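Local coordinates for ribokinase RBSK (Mycobacterium tuberculosis, PDB 3GO6), which probably phosphorylates D-ribose at O-5 with ATP and magnesium, as a homodimeric ribokinase of the PfkB carbohydrate kinase family, at residues Gln181-Ser184 / Ser185-Asp188; Val196-Asn199 / Glu200-Asn204; Arg268-Ala271 / Leu272-Cys276. All coordinates share one frame; numbering follows the deposited sequence.

Interaction 1: residues Gln181-Ser184 / Ser185-Asp188; sequences QDRS and SLQD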
ATOM      1  N   GLN A 181      20.296  -7.142   8.482  1.00 29.57           N
ATOM      2  CA  GLN A 181      19.951  -6.796   9.855  1.00 31.13           C
ATOM      3  C   GLN A 181      21.200  -6.607  10.756  1.00 32.87           C
ATOM      4  O   GLN A 181      22.335  -6.579  10.247  1.00 33.45           O
ATOM      5  CB  GLN A 181      18.927  -7.788  10.418  1.00 30.89           C
ATOM      6  CG  GLN A 181      17.571  -7.761   9.659  1.00 30.10           C
ATOM      7  CD  GLN A 181      17.073  -6.349   9.398  1.00 28.50           C
ATOM      8  OE1 GLN A 181      17.154  -5.839   8.269  1.00 29.82           O
ATOM      9  NE2 GLN A 181      16.554  -5.709  10.437  1.00 23.58           N
ATOM     10  N   ASP A 182      20.979  -6.433  12.063  1.00 34.29           N
ATOM     11  CA  ASP A 182      22.050  -6.113  13.036  1.00 35.63           C
ATOM     12  C   ASP A 182      23.165  -7.164  12.998  1.00 35.41           C
ATOM     13  O   ASP A 182      22.983  -8.282  13.497  1.00 35.62           O
ATOM     14  CB  ASP A 182      21.470  -5.994  14.452  1.00 36.00           C
ATOM     15  CG  ASP A 182      22.519  -5.548  15.492  1.00 38.93           C
ATOM     16  OD1 ASP A 182      22.760  -4.318  15.626  1.00 40.19           O
ATOM     17  OD2 ASP A 182      23.088  -6.431  16.177  1.00 40.09           O
ATOM     18  N   ARG A 183      24.300  -6.798  12.404  1.00 35.03           N
ATOM     19  CA  ARG A 183      25.397  -7.734  12.124  1.00 34.98           C
ATOM     20  C   ARG A 183      25.925  -8.497  13.348  1.00 34.32           C
ATOM     21  O   ARG A 183      26.191  -9.706  13.269  1.00 34.18           O
ATOM     22  CB  ARG A 183      26.536  -7.011  11.399  1.00 35.31           C
ATOM     23  CG  ARG A 183      27.693  -7.889  10.917  1.00 36.55           C
ATOM     24  CD  ARG A 183      27.310  -8.841   9.784  1.00 39.06           C
ATOM     25  NE  ARG A 183      26.214  -8.326   8.962  1.00 40.32           N
ATOM     26  CZ  ARG A 183      25.590  -9.020   8.011  1.00 39.96           C
ATOM     27  NH1 ARG A 183      25.957 -10.269   7.732  1.00 38.04           N
ATOM     28  NH2 ARG A 183      24.590  -8.456   7.339  1.00 39.34           N
ATOM     29  N   SER A 184      26.060  -7.802  14.473  1.00 33.27           N
ATOM     30  CA  SER A 184      26.598  -8.417  15.689  1.00 32.68           C
ATOM     31  C   SER A 184      25.657  -9.490  16.257  1.00 31.58           C
ATOM     32  O   SER A 184      26.103 -10.595  16.605  1.00 31.28           O
ATOM     33  CB  SER A 184      26.908  -7.341  16.745  1.00 33.02           C
ATOM     34  OG  SER A 184      27.345  -7.924  17.967  1.00 35.64           O
ATOM     35  N   SER A 185      24.369  -9.163  16.362  1.00 29.83           N
ATOM     36  CA  SER A 185      23.350 -10.141  16.756  1.00 28.78           C
ATOM     37  C   SER A 185      23.248 -11.283  15.750  1.00 27.00           C
ATOM     38  O   SER A 185      23.025 -12.427  16.129  1.00 26.11           O
ATOM     39  CB  SER A 185      21.978  -9.476  16.863  1.00 29.24           C
ATOM     40  OG  SER A 185      21.955  -8.489  17.877  1.00 33.06           O
ATOM     41  N   LEU A 186      23.394 -10.956  14.468  1.00 25.56           N
ATOM     42  CA  LEU A 186      23.351 -11.962  13.405  1.00 24.82           C
ATOM     43  C   LEU A 186      24.476 -12.961  13.565  1.00 24.44           C
ATOM     44  O   LEU A 186      24.282 -14.154  13.355  1.00 23.79           O
ATOM     45  CB  LEU A 186      23.461 -11.322  12.018  1.00 24.18           C
ATOM     46  CG  LEU A 186      22.254 -10.638  11.376  1.00 24.73           C
ATOM     47  CD1 LEU A 186      22.661 -10.030  10.033  1.00 24.91           C
ATOM     48  CD2 LEU A 186      21.063 -11.600  11.209  1.00 23.58           C
ATOM     49  N   GLN A 187      25.670 -12.462  13.897  1.00 24.49           N
ATOM     50  CA  GLN A 187      26.817 -13.348  14.088  1.00 24.61           C
ATOM     51  C   GLN A 187      26.595 -14.301  15.252  1.00 24.00           C
ATOM     52  O   GLN A 187      26.925 -15.477  15.149  1.00 24.49           O
ATOM     53  CB  GLN A 187      28.109 -12.547  14.240  1.00 25.46           C
ATOM     54  CG  GLN A 187      28.560 -11.917  12.934  1.00 27.11           C
ATOM     55  CD  GLN A 187      29.518 -10.766  13.144  1.00 33.34           C
ATOM     56  OE1 GLN A 187      29.674 -10.258  14.262  1.00 35.08           O
ATOM     57  NE2 GLN A 187      30.152 -10.329  12.063  1.00 33.70           N
ATOM     58  N   ASP A 188      26.007 -13.799  16.338  1.00 23.71           N
ATOM     59  CA  ASP A 188      25.667 -14.623  17.493  1.00 23.84           C
ATOM     60  C   ASP A 188      24.583 -15.641  17.153  1.00 22.71           C
ATOM     61  O   ASP A 188      24.650 -16.778  17.587  1.00 21.75           O
ATOM     62  CB  ASP A 188      25.227 -13.760  18.685  1.00 24.24           C
ATOM     63  CG  ASP A 188      26.380 -12.940  19.281  1.00 29.02           C
ATOM     64  OD1 ASP A 188      27.555 -13.214  18.948  1.00 30.67           O
ATOM     65  OD2 ASP A 188      26.105 -12.010  20.072  1.00 31.87           O
TER
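D182 caps the N terminus of helix 183-192, and its carboxylate reaches S185 in the first turn. One oxygen, D182 OD2, takes both bonds. It accepts from S185 N at 3.0 Å, on its anti side and 19° out of the carboxylate plane. It also accepts from the hydroxyl S185 OG at 2.9 Å, which arrives from above that plane. The two bonds to one residue should limit the rotation of the carboxylate. D182 CG stands anti to its own backbone N (chi1 -175°), and this lets the carboxylate fold over the start of the helix. The S185 hydroxyl lies close to its own amide, and both reach the same acceptor.

The main chain begins its helical bonding at the same residue. L186 N gives to D182 O at 2.9 Å. Q187 N then gives to R183 O, and D188 N gives to S184 O at a longer 3.2 Å.

The R183 chain bends at chi2 and chi3, and its guanidinium comes to lie over L186. The methyl L186 CD1 sits over the centre of one guanidinium face, 3.7 Å from R183 CZ. R183 NH2 forms a salt bridge with D205. Q187 NE2 rests on the aliphatic part of R183, 3.6 Å from R183 CG. The two side chains cross at about a right angle.

L186 is the buried residue here. It packs on V155 of helix 155-167 and on L151, W206 and P207. Q181, just before the cap, touches L47 of the second subunit. This is an aspartate N-cap on the connecting helix of a beta-alpha-beta unit, between strands 171-175 and 195-199.

Interaction 2: residues Val196-Asn199 / Glu200-Asn204; sequences VIAN and EHEAN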
ATOM      1  N   VAL A 196      19.324 -22.970   8.551  1.00 14.54           N
ATOM      2  CA  VAL A 196      19.046 -21.649   8.026  1.00 14.54           C
ATOM      3  C   VAL A 196      18.404 -21.819   6.665  1.00 15.28           C
ATOM      4  O   VAL A 196      18.896 -22.599   5.833  1.00 15.27           O
ATOM      5  CB  VAL A 196      20.297 -20.745   7.925  1.00 14.60           C
ATOM      6  CG1 VAL A 196      19.933 -19.406   7.304  1.00 14.12           C
ATOM      7  CG2 VAL A 196      20.874 -20.509   9.309  1.00 14.15           C
ATOM      8  N   ILE A 197      17.292 -21.105   6.463  1.00 14.35           N
ATOM      9  CA  ILE A 197      16.551 -21.114   5.195  1.00 14.45           C
ATOM     10  C   ILE A 197      16.696 -19.743   4.626  1.00 14.36           C
ATOM     11  O   ILE A 197      16.432 -18.744   5.309  1.00 13.56           O
ATOM     12  CB  ILE A 197      15.044 -21.419   5.413  1.00 13.88           C
ATOM     13  CG1 ILE A 197      14.873 -22.747   6.162  1.00 14.86           C
ATOM     14  CG2 ILE A 197      14.258 -21.405   4.070  1.00 14.45           C
ATOM     15  CD1 ILE A 197      13.483 -22.908   6.839  1.00 16.50           C
ATOM     16  N   ALA A 198      17.121 -19.672   3.369  1.00 14.08           N
ATOM     17  CA  ALA A 198      17.341 -18.382   2.735  1.00 14.90           C
ATOM     18  C   ALA A 198      17.356 -18.535   1.234  1.00 15.46           C
ATOM     19  O   ALA A 198      17.708 -19.594   0.740  1.00 16.14           O
ATOM     20  CB  ALA A 198      18.653 -17.777   3.210  1.00 15.01           C
ATOM     21  N   ASN A 199      16.964 -17.497   0.502  1.00 16.50           N
ATOM     22  CA  ASN A 199      17.222 -17.505  -0.945  1.00 17.45           C
ATOM     23  C   ASN A 199      18.721 -17.247  -1.200  1.00 18.84           C
ATOM     24  O   ASN A 199      19.481 -17.040  -0.246  1.00 17.46           O
ATOM     25  CB  ASN A 199      16.276 -16.557  -1.728  1.00 17.57           C
ATOM     26  CG  ASN A 199      16.509 -15.082  -1.442  1.00 19.16           C
ATOM     27  OD1 ASN A 199      17.622 -14.630  -1.144  1.00 19.40           O
ATOM     28  ND2 ASN A 199      15.447 -14.308  -1.570  1.00 20.33           N
ATOM     29  N   GLU A 200      19.155 -17.268  -2.456  1.00 19.90           N
ATOM     30  CA  GLU A 200      20.597 -17.124  -2.739  1.00 21.62           C
ATOM     31  C   GLU A 200      21.170 -15.801  -2.238  1.00 21.29           C
ATOM     32  O   GLU A 200      22.218 -15.786  -1.588  1.00 20.72           O
ATOM     33  CB  GLU A 200      20.919 -17.358  -4.228  1.00 22.37           C
ATOM     34  CG  GLU A 200      20.761 -18.823  -4.654  1.00 26.69           C
ATOM     35  CD  GLU A 200      22.059 -19.646  -4.623  1.00 32.61           C
ATOM     36  OE1 GLU A 200      22.969 -19.383  -3.788  1.00 34.99           O
ATOM     37  OE2 GLU A 200      22.167 -20.583  -5.447  1.00 34.75           O
ATOM     38  N   HIS A 201      20.462 -14.702  -2.489  1.00 21.29           N
ATOM     39  CA  HIS A 201      20.902 -13.375  -2.028  1.00 22.25           C
ATOM     40  C   HIS A 201      20.950 -13.282  -0.491  1.00 21.50           C
ATOM     41  O   HIS A 201      21.948 -12.807   0.099  1.00 21.53           O
ATOM     42  CB  HIS A 201      20.017 -12.275  -2.641  1.00 23.41           C
ATOM     43  CG  HIS A 201      20.132 -10.945  -1.959  1.00 28.07           C
ATOM     44  ND1 HIS A 201      21.186 -10.079  -2.177  1.00 33.31           N
ATOM     45  CD2 HIS A 201      19.310 -10.322  -1.078  1.00 31.71           C
ATOM     46  CE1 HIS A 201      21.015  -8.989  -1.444  1.00 34.65           C
ATOM     47  NE2 HIS A 201      19.886  -9.114  -0.767  1.00 33.67           N
ATOM     48  N   GLU A 202      19.892 -13.746   0.165  1.00 19.95           N
ATOM     49  CA  GLU A 202      19.875 -13.798   1.632  1.00 19.18           C
ATOM     50  C   GLU A 202      20.970 -14.728   2.190  1.00 18.98           C
ATOM     51  O   GLU A 202      21.590 -14.418   3.220  1.00 19.60           O
ATOM     52  CB  GLU A 202      18.494 -14.242   2.143  1.00 18.56           C
ATOM     53  CG  GLU A 202      17.354 -13.276   1.802  1.00 17.86           C
ATOM     54  CD  GLU A 202      15.951 -13.918   1.873  1.00 19.04           C
ATOM     55  OE1 GLU A 202      15.839 -15.171   1.919  1.00 16.93           O
ATOM     56  OE2 GLU A 202      14.955 -13.141   1.860  1.00 18.47           O
ATOM     57  N   ALA A 203      21.207 -15.859   1.531  1.00 19.17           N
ATOM     58  CA  ALA A 203      22.244 -16.796   1.994  1.00 20.29           C
ATOM     59  C   ALA A 203      23.645 -16.158   1.965  1.00 21.44           C
ATOM     60  O   ALA A 203      24.452 -16.371   2.891  1.00 21.56           O
ATOM     61  CB  ALA A 203      22.212 -18.100   1.189  1.00 20.31           C
ATOM     62  N   ASN A 204      23.916 -15.370   0.921  1.00 22.73           N
ATOM     63  CA  ASN A 204      25.180 -14.628   0.786  1.00 24.73           C
ATOM     64  C   ASN A 204      25.413 -13.660   1.951  1.00 24.73           C
ATOM     65  O   ASN A 204      26.541 -13.475   2.378  1.00 25.20           O
ATOM     66  CB  ASN A 204      25.214 -13.808  -0.514  1.00 25.80           C
ATOM     67  CG  ASN A 204      25.313 -14.668  -1.762  1.00 30.95           C
ATOM     68  OD1 ASN A 204      25.736 -15.831  -1.704  1.00 37.16           O
ATOM     69  ND2 ASN A 204      24.934 -14.090  -2.918  1.00 34.50           N
TER
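N199 and E202 bond to each other in both directions and form a capping box at the start of helix 200-205. The side-chain oxygen N199 OD1 accepts from E202 N at 2.8 Å. This bond is nearly straight, 176° at the hydrogen. In return E202 OE1 accepts from N199 N at 2.9 Å, on its anti side and clearly out of the carboxylate plane.

The torsions explain the fit. N199 CG sits between its own backbone N and carbonyl carbon (chi1 68°), which swings OD1 over the first turn. E202 CG lies beside its own backbone N, and the extended chain beyond it carries the carboxylate back to the end of the strand. The N199 amide and the E202 carboxylate are stacked, with planes 17° apart and N199 ND2 3.5 Å from E202 CD. The other oxygen, E202 OE2, is hydrogen-bonded to S177 OG, a second grip that holds this buried carboxylate.

The main chain adds a bond from A203 N to N199 O at 2.7 Å. A198 CB points toward the helix and meets E202 CB at 3.7 Å and A203 CB at 4.1 Å.

N199 probably takes part in binding ATP. The E200 carboxylate forms a salt bridge with R223. Strand 195-199 runs between strands 171-175 and 212-216, with I197 packed on helix 246-257. Helix 200-205 turns back from the end of this strand, and A203 touches F213 of strand 212-216.

Interaction 3: residues Arg268-Ala271 / Leu272-Cys276; sequences RLRA and LRRAC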
ATOM      1  N   ARG A 268      15.747 -35.650   7.236  1.00 23.94           N
ATOM      2  CA  ARG A 268      16.019 -34.319   6.693  1.00 23.10           C
ATOM      3  C   ARG A 268      15.661 -34.217   5.207  1.00 22.90           C
ATOM      4  O   ARG A 268      15.027 -33.237   4.778  1.00 21.82           O
ATOM      5  CB  ARG A 268      17.469 -33.898   6.945  1.00 22.91           C
ATOM      6  CG  ARG A 268      17.766 -33.622   8.439  1.00 24.19           C
ATOM      7  CD  ARG A 268      19.164 -33.044   8.607  1.00 25.84           C
ATOM      8  NE  ARG A 268      20.211 -34.068   8.510  1.00 26.26           N
ATOM      9  CZ  ARG A 268      20.684 -34.752   9.557  1.00 27.10           C
ATOM     10  NH1 ARG A 268      20.221 -34.508  10.782  1.00 27.63           N
ATOM     11  NH2 ARG A 268      21.630 -35.668   9.383  1.00 25.93           N
ATOM     12  N   LEU A 269      16.054 -35.226   4.421  1.00 21.68           N
ATOM     13  CA  LEU A 269      15.694 -35.248   3.003  1.00 21.81           C
ATOM     14  C   LEU A 269      14.169 -35.275   2.794  1.00 20.84           C
ATOM     15  O   LEU A 269      13.657 -34.612   1.903  1.00 20.67           O
ATOM     16  CB  LEU A 269      16.382 -36.415   2.266  1.00 21.83           C
ATOM     17  CG  LEU A 269      16.080 -36.577   0.769  1.00 22.04           C
ATOM     18  CD1 LEU A 269      16.569 -35.367  -0.028  1.00 22.18           C
ATOM     19  CD2 LEU A 269      16.693 -37.883   0.233  1.00 22.91           C
ATOM     20  N   ARG A 270      13.453 -36.041   3.614  1.00 21.11           N
ATOM     21  CA  ARG A 270      11.992 -36.098   3.516  1.00 21.03           C
ATOM     22  C   ARG A 270      11.366 -34.717   3.830  1.00 20.56           C
ATOM     23  O   ARG A 270      10.434 -34.290   3.159  1.00 20.34           O
ATOM     24  CB  ARG A 270      11.438 -37.162   4.456  1.00 21.73           C
ATOM     25  CG  ARG A 270       9.928 -37.302   4.426  1.00 23.86           C
ATOM     26  CD  ARG A 270       9.407 -38.029   5.675  1.00 27.11           C
ATOM     27  NE  ARG A 270       7.948 -37.910   5.790  1.00 29.87           N
ATOM     28  CZ  ARG A 270       7.312 -36.980   6.511  1.00 31.20           C
ATOM     29  NH1 ARG A 270       7.988 -36.069   7.201  1.00 30.11           N
ATOM     30  NH2 ARG A 270       5.986 -36.950   6.527  1.00 31.37           N
ATOM     31  N   ALA A 271      11.901 -34.026   4.837  1.00 19.92           N
ATOM     32  CA  ALA A 271      11.425 -32.674   5.180  1.00 19.72           C
ATOM     33  C   ALA A 271      11.640 -31.734   3.998  1.00 19.23           C
ATOM     34  O   ALA A 271      10.750 -30.957   3.631  1.00 19.31           O
ATOM     35  CB  ALA A 271      12.161 -32.159   6.432  1.00 19.49           C
ATOM     36  N   LEU A 272      12.830 -31.794   3.405  1.00 18.85           N
ATOM     37  CA  LEU A 272      13.165 -30.964   2.227  1.00 19.08           C
ATOM     38  C   LEU A 272      12.254 -31.217   1.026  1.00 18.61           C
ATOM     39  O   LEU A 272      11.788 -30.263   0.387  1.00 18.16           O
ATOM     40  CB  LEU A 272      14.650 -31.119   1.845  1.00 18.67           C
ATOM     41  CG  LEU A 272      15.697 -30.593   2.850  1.00 20.59           C
ATOM     42  CD1 LEU A 272      17.052 -31.269   2.641  1.00 22.46           C
ATOM     43  CD2 LEU A 272      15.858 -29.063   2.754  1.00 20.20           C
ATOM     44  N   ARG A 273      11.985 -32.496   0.736  1.00 18.81           N
ATOM     45  CA  ARG A 273      11.066 -32.863  -0.354  1.00 19.04           C
ATOM     46  C   ARG A 273       9.664 -32.301  -0.128  1.00 18.62           C
ATOM     47  O   ARG A 273       9.051 -31.770  -1.050  1.00 18.07           O
ATOM     48  CB  ARG A 273      11.001 -34.385  -0.553  1.00 19.14           C
ATOM     49  CG  ARG A 273      12.234 -34.908  -1.290  1.00 21.25           C
ATOM     50  CD  ARG A 273      12.354 -36.424  -1.261  1.00 25.05           C
ATOM     51  NE  ARG A 273      13.545 -36.831  -2.007  1.00 27.71           N
ATOM     52  CZ  ARG A 273      14.071 -38.058  -2.026  1.00 30.85           C
ATOM     53  NH1 ARG A 273      13.527 -39.041  -1.316  1.00 31.32           N
ATOM     54  NH2 ARG A 273      15.158 -38.300  -2.764  1.00 31.33           N
ATOM     55  N   ARG A 274       9.161 -32.441   1.093  1.00 18.12           N
ATOM     56  CA  ARG A 274       7.820 -31.969   1.424  1.00 18.25           C
ATOM     57  C   ARG A 274       7.750 -30.443   1.350  1.00 17.45           C
ATOM     58  O   ARG A 274       6.790 -29.893   0.828  1.00 17.82           O
ATOM     59  CB  ARG A 274       7.411 -32.484   2.804  1.00 18.03           C
ATOM     60  CG  ARG A 274       7.155 -34.012   2.791  1.00 18.86           C
ATOM     61  CD  ARG A 274       6.748 -34.577   4.141  1.00 19.89           C
ATOM     62  NE  ARG A 274       5.413 -34.122   4.511  1.00 23.79           N
ATOM     63  CZ  ARG A 274       4.274 -34.623   4.034  1.00 26.23           C
ATOM     64  NH1 ARG A 274       4.294 -35.624   3.152  1.00 26.94           N
ATOM     65  NH2 ARG A 274       3.108 -34.109   4.431  1.00 25.58           N
ATOM     66  N   ALA A 275       8.776 -29.770   1.863  1.00 16.86           N
ATOM     67  CA  ALA A 275       8.823 -28.307   1.841  1.00 17.15           C
ATOM     68  C   ALA A 275       8.878 -27.808   0.393  1.00 17.38           C
ATOM     69  O   ALA A 275       8.181 -26.845   0.030  1.00 16.68           O
ATOM     70  CB  ALA A 275      10.023 -27.777   2.682  1.00 16.25           C
ATOM     71  N   CYS A 276       9.662 -28.491  -0.448  1.00 17.42           N
ATOM     72  CA  CYS A 276       9.751 -28.133  -1.875  1.00 17.93           C
ATOM     73  C   CYS A 276       8.399 -28.289  -2.570  1.00 16.86           C
ATOM     74  O   CYS A 276       7.979 -27.397  -3.311  1.00 16.37           O
ATOM     75  CB  CYS A 276      10.829 -28.960  -2.608  1.00 17.79           C
ATOM     76  SG  CYS A 276      12.495 -28.341  -2.373  1.00 21.59           S
TER
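R270 with R274 and L269 with R273 make i to i+4 contacts within helix 265-282, which packs against helix 246-257 and strands 212-216 and 229-233. The pair R270 and R274 lies side by side, pointing the same way. Their guanidinium planes are nearly parallel, 4° apart. The methylene R274 CD sits over the centre of one R270 guanidinium face, 3.4 Å from R270 CZ. R270 NH2 and R274 NE are 3.5 Å apart, a close approach of like charges. The carboxylate of D299, in a salt bridge with R274 NH1, probably offsets part of this charge. N257 OD1 accepts from R270 NH1 and, weakly, from R274 NE.

In the second pair, the methyl L269 CD2 lies over one face of the R273 guanidinium, toward its rim, 3.4 Å from R273 NH2. L269 CG stands anti to the backbone N (chi1 179°), which carries the leucine tip toward the next turn. The R273 chain is extended from CG to NE and brings its flat end over that leucine.

Regular helical bonds run beneath, such as R273 N to L269 O at 2.9 Å. R268 forms a salt bridge with D228. A271 and A275 face helix 246-257, while L269 and R273 touch V233. C276, which contacts ADP in a nucleotide-bound structure of this protein, ends the segment. The i to i+4 spacing is that of any alpha-helix; here the helix lies against the central sheet of the PfkB fold.

The three contacts follow one another along the chain. None nests in or crosses another. Each spans a single continuous stretch, so none closes a long loop. Interaction 1 starts helix 183-192, which leads from strand 171-175 to strand 195-199. Interaction 2 comes next, at the turn from that strand into helix 200-205. Their centres are about 15 Å apart, and the nearest atoms are about 6 Å apart without touching. Interaction 3 comes much later, in helix 265-282. Its centre lies about 17 Å from that of interaction 2 and about 28 Å from that of interaction 1. Strand 212-216 links the last two, since it touches residues of both.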